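Side-chain contacts in succinoglycan biosynthesis protein (Bacillus cereus ATCC 14579, PDB 3B55), which is of uncertain function but binds a calcium ion and belongs to the erythromycin esterase-like family, some of whose members hydrolyse macrolide lactones: residues A259-I262 / E263-T266; N314-S317 / F318-K322; Y371-I374 / F375-K379. The protein carries 1 engineered substitution. All blocks are in the same frame, centred on the assembly; numbering follows the deposited sequence.

Contact 1. Residues A259-I262 / E263-T266; sequences ARII and EQFT
Arg260 leaves the helix with CG opposite its backbone N (chi1 -169°) and then turns about the CB-CG bond (chi2 76°), which folds the guanidinium down over the next turn, towards Glu263 and Gln264. Glu263 starts with CG opposite its carbonyl carbon (chi1 -71°) and continues extended, so the two long chains cross at about a right angle. The nearest approach of these two side chains is made by a methylene: Glu263 CB sits 3.2 Å from Arg260 NH1, at the edge of the guanidinium and close to its plane. The carboxylate lies well outside that plane, and Arg260 NH1 to Glu263 OE2 is a long salt bridge of 3.8 Å in which the charges attract but no N-H is aimed. The directed bond of OE2 goes instead to the hydroxyl of Ser235 on helix 221-240. Across one face of the guanidinium runs the aliphatic part of Gln264, its CG 4.0 Å from Arg260 NH1, so a flat cation is paired with hydrocarbon as well as with charge.

Beneath these chains the helix keeps its i to i+4 bonds: Gln264 N to Arg260 O at 3.0 Å, Phe265 N to Ile261 O at 2.9 Å, and Thr266 N to Ile262 O at 3.0 Å. The short, branched Thr266 also holds its OG1 3.0 Å from Ile262 O and 3.2 Å from Glu263 O, two carbonyls competing for one proton. Ile262, branched and apolar, suits the side turned to helices 221-240 and 178-192, while Phe265 packs on Val176 and Thr210. Long charged chains along a partly exposed stripe, with isoleucine and phenylalanine turned inward, make this a typical i to i+3 and i to i+4 pairing on an amphipathic helix within a helical bundle.

Contact 2. Residues N314-S317 / F318-K322; sequences NMLS and FIYPK
Phe318 lays CD1 3.8 Å from Leu316 O, while its ring receives CG1 of the following Ile319 over the centre of one face. Ile319 then gives its N-H to Leu316 O (3.0 Å), closing a type I turn through Ser317 and Phe318. Tyr320 donates to the same oxygen from its own N (2.9 Å), and the two donors arrive from opposite faces of the carbonyl plane, both bonds being nearly straight. With CG beside its backbone N (chi1 -77°), Tyr320 brings CD2 to 3.9 Å from Leu316 CB, an apolar touch that suits two buried side chains. Its hydroxyl is bonded to His283, and its ring meets Tyr280 and His309 edge-to-face. Tyr320 O takes a CA-H...O contact from Ser317 CA at 3.3 Å and lies 3.7 Å from Asn314 CG. Pro321 stiffens the next step and packs on helix 278-298; Lys322, whose CA returns to within 6.1 Å of that of Asn314, carries its chain away. A single carbonyl gripped by two N-H groups thus ties the turn together, while His283, Tyr280 and His309 hold the ring, placing the Tyr320 side chain about 7 Å from the calcium ion.

Contact 3. Residues Y371-I374 / F375-K379; sequences YNYI and FGQVK
Phe375, Ile374 and Gln377 bury the most surface where helix 371-376 runs into the following loop. Phe375 packs back on Tyr371 and Gln377 on Tyr373, while Ile374 meets the residues that follow it. The N of Phe375 donates to Tyr371 O (2.8 Å), and the Phe375 ring brings an edge to the same oxygen, CD2 standing 3.2 Å from Tyr371 O with the oxygen in the ring plane. The weakly positive ring edge is a reasonable neighbour for that oxygen. Farther out, Phe375 CE2 touches Tyr371 CD1 at 4.2 Å, and the phenyl group runs on into the apolar surface of Leu46, Phe383 and Ile385. The Tyr371 hydroxyl is bonded to Leu423 N and Ile421 O, which anchors the far end of that ring.

Ile374 sends its branched side chain to Thr39 and Leu46 of helix 39-49, while its O accepts from Gln377 N at 3.2 Å. This i to i+3 donor lies 67° out of the carbonyl plane, not on a lone pair. Glycine fits at 376 because a CB there would stand far too close to Asn372 O and tight to Tyr373 O; Asn372 O comes within 2.7 Å of Gly376 N, though the bond is bent and weak.

Gln377 lies on the more exposed side. Its chain turns about the CB-CG bond (chi2 -48°), which swings the amide flat over one face of the Tyr373 ring, with OE1 above the rim. The two planes are only 3° apart, and Gln377 CG is 3.9 Å from Tyr373 CE2. Apolar contacts thus hold Phe375 and Ile374 inside, a polar amide lies over an aromatic face nearer the surface, and Gln434 NE2 binds the carbonyl oxygens of Phe375 and Val378.

How the contacts relate
The three contacts follow one another along the chain, all inside the region related to erythromycin esterases. Contact 1 and contact 3 lie on opposite sides of the chain's centre, about 43 Å apart between centres; contact 2 is about 23 Å from the first and 25 Å from the third. None touches another, but contacts 1 and 2 share helix 278-298, which packs against helix 250-268 of contact 1 and against Tyr320 and Pro321 of contact 2. Contact 3 lies against strands 336-344 and 382-386 of the eight-stranded mixed sheet, on the side of the chain's centre away from contact 1. Of the three, contact 2 alone lies close to the calcium site.

Contact 1. Residues A259-I262 / E263-T266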
loop_
_atom_site.group_PDB
_atom_site.type_symbol
_atom_site.label_atom_id
_atom_site.label_comp_id
_atom_site.label_asym_id
_atom_site.label_seq_id
_atom_site.Cartn_x
_atom_site.Cartn_y
_atom_site.Cartn_z
ATOM N N ALA A 259 -5.725 -18.828 -3.063
ATOM C CA ALA A 259 -4.788 -19.819 -3.597
ATOM C C ALA A 259 -3.707 -19.078 -4.380
ATOM O O ALA A 259 -2.532 -19.452 -4.365
ATOM C CB ALA A 259 -5.513 -20.802 -4.512
ATOM N N ARG A 260 -4.120 -18.020 -5.066
ATOM C CA ARG A 260 -3.200 -17.208 -5.848
ATOM C C ARG A 260 -2.107 -16.627 -4.946
ATOM O O ARG A 260 -0.969 -16.445 -5.368
ATOM C CB ARG A 260 -3.957 -16.069 -6.520
ATOM C CG ARG A 260 -3.136 -15.346 -7.552
ATOM C CD ARG A 260 -3.027 -16.177 -8.816
ATOM N NE ARG A 260 -2.024 -15.640 -9.730
ATOM C CZ ARG A 260 -0.720 -15.871 -9.625
ATOM N NH1 ARG A 260 -0.258 -16.636 -8.646
ATOM N NH2 ARG A 260 0.123 -15.333 -10.494
ATOM N N ILE A 261 -2.460 -16.326 -3.702
ATOM C CA ILE A 261 -1.497 -15.766 -2.760
ATOM C C ILE A 261 -0.367 -16.759 -2.472
ATOM O O ILE A 261 0.791 -16.366 -2.354
ATOM C CB ILE A 261 -2.184 -15.370 -1.436
ATOM C CG1 ILE A 261 -3.173 -14.226 -1.687
ATOM C CG2 ILE A 261 -1.141 -14.968 -0.405
ATOM C CD1 ILE A 261 -2.527 -12.919 -2.132
ATOM N N ILE A 262 -0.715 -18.039 -2.354
ATOM C CA ILE A 262 0.260 -19.089 -2.086
ATOM C C ILE A 262 1.256 -19.193 -3.242
ATOM O O ILE A 262 2.454 -19.398 -3.018
ATOM C CB ILE A 262 -0.434 -20.457 -1.896
ATOM C CG1 ILE A 262 -1.548 -20.333 -0.855
ATOM C CG2 ILE A 262 0.588 -21.496 -1.450
ATOM C CD1 ILE A 262 -2.421 -21.562 -0.729
ATOM N N GLU A 263 0.767 -19.068 -4.475
ATOM C CA GLU A 263 1.650 -19.119 -5.639
ATOM C C GLU A 263 2.552 -17.886 -5.659
ATOM O O GLU A 263 3.735 -17.975 -6.004
ATOM C CB GLU A 263 0.851 -19.143 -6.935
ATOM C CG GLU A 263 0.102 -20.434 -7.223
ATOM C CD GLU A 263 -0.576 -20.395 -8.580
ATOM O OE1 GLU A 263 0.119 -20.579 -9.605
ATOM O OE2 GLU A 263 -1.801 -20.156 -8.617
ATOM N N GLN A 264 1.983 -16.735 -5.301
ATOM C CA GLN A 264 2.748 -15.496 -5.286
ATOM C C GLN A 264 3.895 -15.605 -4.294
ATOM O O GLN A 264 5.028 -15.208 -4.585
ATOM C CB GLN A 264 1.857 -14.312 -4.907
ATOM C CG GLN A 264 0.855 -13.896 -5.984
ATOM C CD GLN A 264 -0.073 -12.803 -5.502
ATOM O OE1 GLN A 264 -0.009 -12.391 -4.344
ATOM N NE2 GLN A 264 -0.954 -12.343 -6.375
ATOM N N PHE A 265 3.596 -16.158 -3.123
ATOM C CA PHE A 265 4.608 -16.311 -2.099
ATOM C C PHE A 265 5.688 -17.314 -2.502
ATOM O O PHE A 265 6.874 -17.009 -2.425
ATOM C CB PHE A 265 3.954 -16.723 -0.771
ATOM C CG PHE A 265 4.939 -16.997 0.331
ATOM C CD1 PHE A 265 5.494 -18.267 0.496
ATOM C CD2 PHE A 265 5.360 -15.971 1.172
ATOM C CE1 PHE A 265 6.453 -18.505 1.484
ATOM C CE2 PHE A 265 6.320 -16.202 2.162
ATOM C CZ PHE A 265 6.866 -17.473 2.314
ATOM N N THR A 266 5.289 -18.502 -2.942
ATOM C CA THR A 266 6.258 -19.526 -3.320
ATOM C C THR A 266 7.118 -19.159 -4.526
ATOM O O THR A 266 8.329 -19.394 -4.525
ATOM C CB THR A 266 5.564 -20.883 -3.604
ATOM O OG1 THR A 266 4.618 -20.729 -4.667
ATOM C CG2 THR A 266 4.840 -21.385 -2.363
#

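Contact 2. Residues N314-S317 / F318-K322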
loop_
_atom_site.group_PDB
_atom_site.type_symbol
_atom_site.label_atom_id
_atom_site.label_comp_id
_atom_site.label_asym_id
_atom_site.label_seq_id
_atom_site.Cartn_x
_atom_site.Cartn_y
_atom_site.Cartn_z
ATOM N N ASN A 314 9.396 4.615 -10.897
ATOM C CA ASN A 314 10.199 3.884 -9.922
ATOM C C ASN A 314 11.192 4.747 -9.152
ATOM O O ASN A 314 12.235 5.104 -9.679
ATOM C CB ASN A 314 10.949 2.757 -10.647
ATOM C CG ASN A 314 11.564 1.737 -9.692
ATOM O OD1 ASN A 314 12.072 0.696 -10.126
ATOM N ND2 ASN A 314 11.512 2.023 -8.397
HETATM N N MSE A 315 10.872 5.072 -7.903
HETATM C CA MSE A 315 11.774 5.879 -7.083
HETATM C C MSE A 315 12.567 4.974 -6.136
HETATM O O MSE A 315 13.423 5.440 -5.392
HETATM C CB MSE A 315 10.992 6.930 -6.278
HETATM C CG MSE A 315 10.077 6.383 -5.200
HETATM SE SE MSE A 315 9.305 7.798 -4.106
HETATM C CE MSE A 315 7.750 8.182 -5.162
ATOM N N LEU A 316 12.274 3.677 -6.194
ATOM C CA LEU A 316 12.929 2.661 -5.374
ATOM C C LEU A 316 13.848 1.820 -6.257
ATOM O O LEU A 316 14.196 0.685 -5.913
ATOM C CB LEU A 316 11.878 1.741 -4.739
ATOM C CG LEU A 316 11.301 2.019 -3.349
ATOM C CD1 LEU A 316 11.520 3.454 -2.919
ATOM C CD2 LEU A 316 9.824 1.674 -3.374
ATOM N N SER A 317 14.242 2.381 -7.392
ATOM C CA SER A 317 15.095 1.666 -8.329
ATOM C C SER A 317 16.394 1.105 -7.739
ATOM O O SER A 317 17.049 0.280 -8.378
ATOM C CB SER A 317 15.404 2.559 -9.541
ATOM O OG SER A 317 15.844 3.843 -9.141
ATOM N N PHE A 318 16.779 1.525 -6.536
ATOM C CA PHE A 318 18.014 0.985 -5.981
ATOM C C PHE A 318 17.862 -0.485 -5.582
ATOM O O PHE A 318 18.850 -1.156 -5.291
ATOM C CB PHE A 318 18.530 1.824 -4.798
ATOM C CG PHE A 318 17.779 1.622 -3.515
ATOM C CD1 PHE A 318 16.546 2.229 -3.311
ATOM C CD2 PHE A 318 18.325 0.844 -2.494
ATOM C CE1 PHE A 318 15.857 2.067 -2.108
ATOM C CE2 PHE A 318 17.646 0.672 -1.285
ATOM C CZ PHE A 318 16.409 1.289 -1.092
ATOM N N ILE A 319 16.625 -0.983 -5.572
ATOM C CA ILE A 319 16.351 -2.387 -5.251
ATOM C C ILE A 319 15.283 -2.988 -6.168
ATOM O O ILE A 319 15.390 -4.145 -6.568
ATOM C CB ILE A 319 15.892 -2.596 -3.782
ATOM C CG1 ILE A 319 15.043 -1.417 -3.299
ATOM C CG2 ILE A 319 17.105 -2.817 -2.897
ATOM C CD1 ILE A 319 14.512 -1.582 -1.880
ATOM N N TYR A 320 14.265 -2.202 -6.510
ATOM C CA TYR A 320 13.178 -2.674 -7.372
ATOM C C TYR A 320 13.367 -2.371 -8.851
ATOM O O TYR A 320 13.761 -1.264 -9.226
ATOM C CB TYR A 320 11.850 -2.054 -6.922
ATOM C CG TYR A 320 11.234 -2.678 -5.690
ATOM C CD1 TYR A 320 10.389 -3.787 -5.791
ATOM C CD2 TYR A 320 11.506 -2.171 -4.421
ATOM C CE1 TYR A 320 9.823 -4.373 -4.655
ATOM C CE2 TYR A 320 10.952 -2.753 -3.276
ATOM C CZ TYR A 320 10.110 -3.852 -3.401
ATOM O OH TYR A 320 9.556 -4.422 -2.273
ATOM N N PRO A 321 13.109 -3.363 -9.715
ATOM C CA PRO A 321 13.248 -3.163 -11.158
ATOM C C PRO A 321 12.022 -2.366 -11.610
ATOM O O PRO A 321 12.096 -1.523 -12.509
ATOM C CB PRO A 321 13.242 -4.590 -11.707
ATOM C CG PRO A 321 13.739 -5.413 -10.538
ATOM C CD PRO A 321 12.990 -4.794 -9.397
ATOM N N LYS A 322 10.895 -2.668 -10.966
ATOM C CA LYS A 322 9.612 -2.020 -11.216
ATOM C C LYS A 322 8.796 -2.103 -9.931
ATOM O O LYS A 322 8.954 -3.047 -9.151
ATOM C CB LYS A 322 8.838 -2.732 -12.326
ATOM C CG LYS A 322 9.512 -2.723 -13.696
ATOM C CD LYS A 322 8.562 -3.250 -14.777
ATOM C CE LYS A 322 7.602 -2.168 -15.277
ATOM N NZ LYS A 322 6.159 -2.489 -15.067
#

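Contact 3. Residues Y371-I374 / F375-K379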
loop_
_atom_site.group_PDB
_atom_site.type_symbol
_atom_site.label_atom_id
_atom_site.label_comp_id
_atom_site.label_asym_id
_atom_site.label_seq_id
_atom_site.Cartn_x
_atom_site.Cartn_y
_atom_site.Cartn_z
ATOM N N TYR A 371 12.779 18.655 -3.866
ATOM C CA TYR A 371 11.353 18.927 -3.819
ATOM C C TYR A 371 10.921 19.278 -2.400
ATOM O O TYR A 371 10.011 20.087 -2.207
ATOM C CB TYR A 371 10.579 17.701 -4.296
ATOM C CG TYR A 371 10.706 17.441 -5.779
ATOM C CD1 TYR A 371 10.098 18.287 -6.705
ATOM C CD2 TYR A 371 11.398 16.328 -6.258
ATOM C CE1 TYR A 371 10.163 18.027 -8.064
ATOM C CE2 TYR A 371 11.477 16.065 -7.612
ATOM C CZ TYR A 371 10.852 16.913 -8.512
ATOM O OH TYR A 371 10.879 16.621 -9.857
ATOM N N ASN A 372 11.574 18.666 -1.416
ATOM C CA ASN A 372 11.270 18.901 -0.001
ATOM C C ASN A 372 11.487 20.366 0.385
ATOM O O ASN A 372 10.599 21.019 0.942
ATOM C CB ASN A 372 12.155 18.003 0.866
ATOM C CG ASN A 372 11.853 16.531 0.668
ATOM O OD1 ASN A 372 10.952 15.982 1.300
ATOM N ND2 ASN A 372 12.595 15.886 -0.227
ATOM N N TYR A 373 12.674 20.875 0.084
ATOM C CA TYR A 373 13.008 22.261 0.396
ATOM C C TYR A 373 12.064 23.214 -0.331
ATOM O O TYR A 373 11.495 24.125 0.269
ATOM C CB TYR A 373 14.437 22.573 -0.049
ATOM C CG TYR A 373 14.873 23.984 0.275
ATOM C CD1 TYR A 373 15.413 24.293 1.523
ATOM C CD2 TYR A 373 14.715 25.022 -0.652
ATOM C CE1 TYR A 373 15.781 25.589 1.849
ATOM C CE2 TYR A 373 15.085 26.334 -0.335
ATOM C CZ TYR A 373 15.616 26.605 0.925
ATOM O OH TYR A 373 15.966 27.886 1.278
ATOM N N ILE A 374 11.925 23.003 -1.636
ATOM C CA ILE A 374 11.086 23.845 -2.464
ATOM C C ILE A 374 9.626 23.876 -2.008
ATOM O O ILE A 374 9.071 24.959 -1.810
ATOM C CB ILE A 374 11.238 23.425 -3.935
ATOM C CG1 ILE A 374 12.675 23.751 -4.377
ATOM C CG2 ILE A 374 10.219 24.144 -4.807
ATOM C CD1 ILE A 374 13.061 23.249 -5.757
ATOM N N PHE A 375 9.002 22.712 -1.837
ATOM C CA PHE A 375 7.620 22.678 -1.358
ATOM C C PHE A 375 7.608 23.156 0.099
ATOM O O PHE A 375 6.601 23.662 0.593
ATOM C CB PHE A 375 7.051 21.255 -1.438
ATOM C CG PHE A 375 6.433 20.922 -2.770
ATOM C CD1 PHE A 375 5.078 21.128 -2.993
ATOM C CD2 PHE A 375 7.216 20.429 -3.812
ATOM C CE1 PHE A 375 4.508 20.851 -4.234
ATOM C CE2 PHE A 375 6.661 20.151 -5.050
ATOM C CZ PHE A 375 5.302 20.363 -5.263
ATOM N N GLY A 376 8.740 22.997 0.776
ATOM C CA GLY A 376 8.846 23.419 2.161
ATOM C C GLY A 376 8.840 24.926 2.351
ATOM O O GLY A 376 8.699 25.406 3.476
ATOM N N GLN A 377 9.005 25.681 1.267
ATOM C CA GLN A 377 9.000 27.135 1.367
ATOM C C GLN A 377 7.593 27.728 1.228
ATOM O O GLN A 377 7.411 28.942 1.366
ATOM C CB GLN A 377 9.931 27.751 0.320
ATOM C CG GLN A 377 11.396 27.355 0.480
ATOM C CD GLN A 377 11.882 27.508 1.909
ATOM O OE1 GLN A 377 11.942 26.536 2.660
ATOM N NE2 GLN A 377 12.216 28.733 2.296
ATOM N N VAL A 378 6.607 26.878 0.944
ATOM C CA VAL A 378 5.228 27.342 0.829
ATOM C C VAL A 378 4.766 27.697 2.242
ATOM O O VAL A 378 4.925 26.896 3.159
ATOM C CB VAL A 378 4.318 26.245 0.242
ATOM C CG1 VAL A 378 2.856 26.657 0.355
ATOM C CG2 VAL A 378 4.689 26.001 -1.217
ATOM N N LYS A 379 4.200 28.889 2.423
ATOM C CA LYS A 379 3.766 29.325 3.745
ATOM C C LYS A 379 2.428 28.782 4.228
ATOM O O LYS A 379 1.510 29.535 4.548
ATOM C CB LYS A 379 3.759 30.850 3.815
ATOM C CG LYS A 379 4.433 31.396 5.063
ATOM C CD LYS A 379 4.447 32.916 5.050
ATOM C CE LYS A 379 5.600 33.494 5.862
ATOM N NZ LYS A 379 5.585 33.145 7.292
#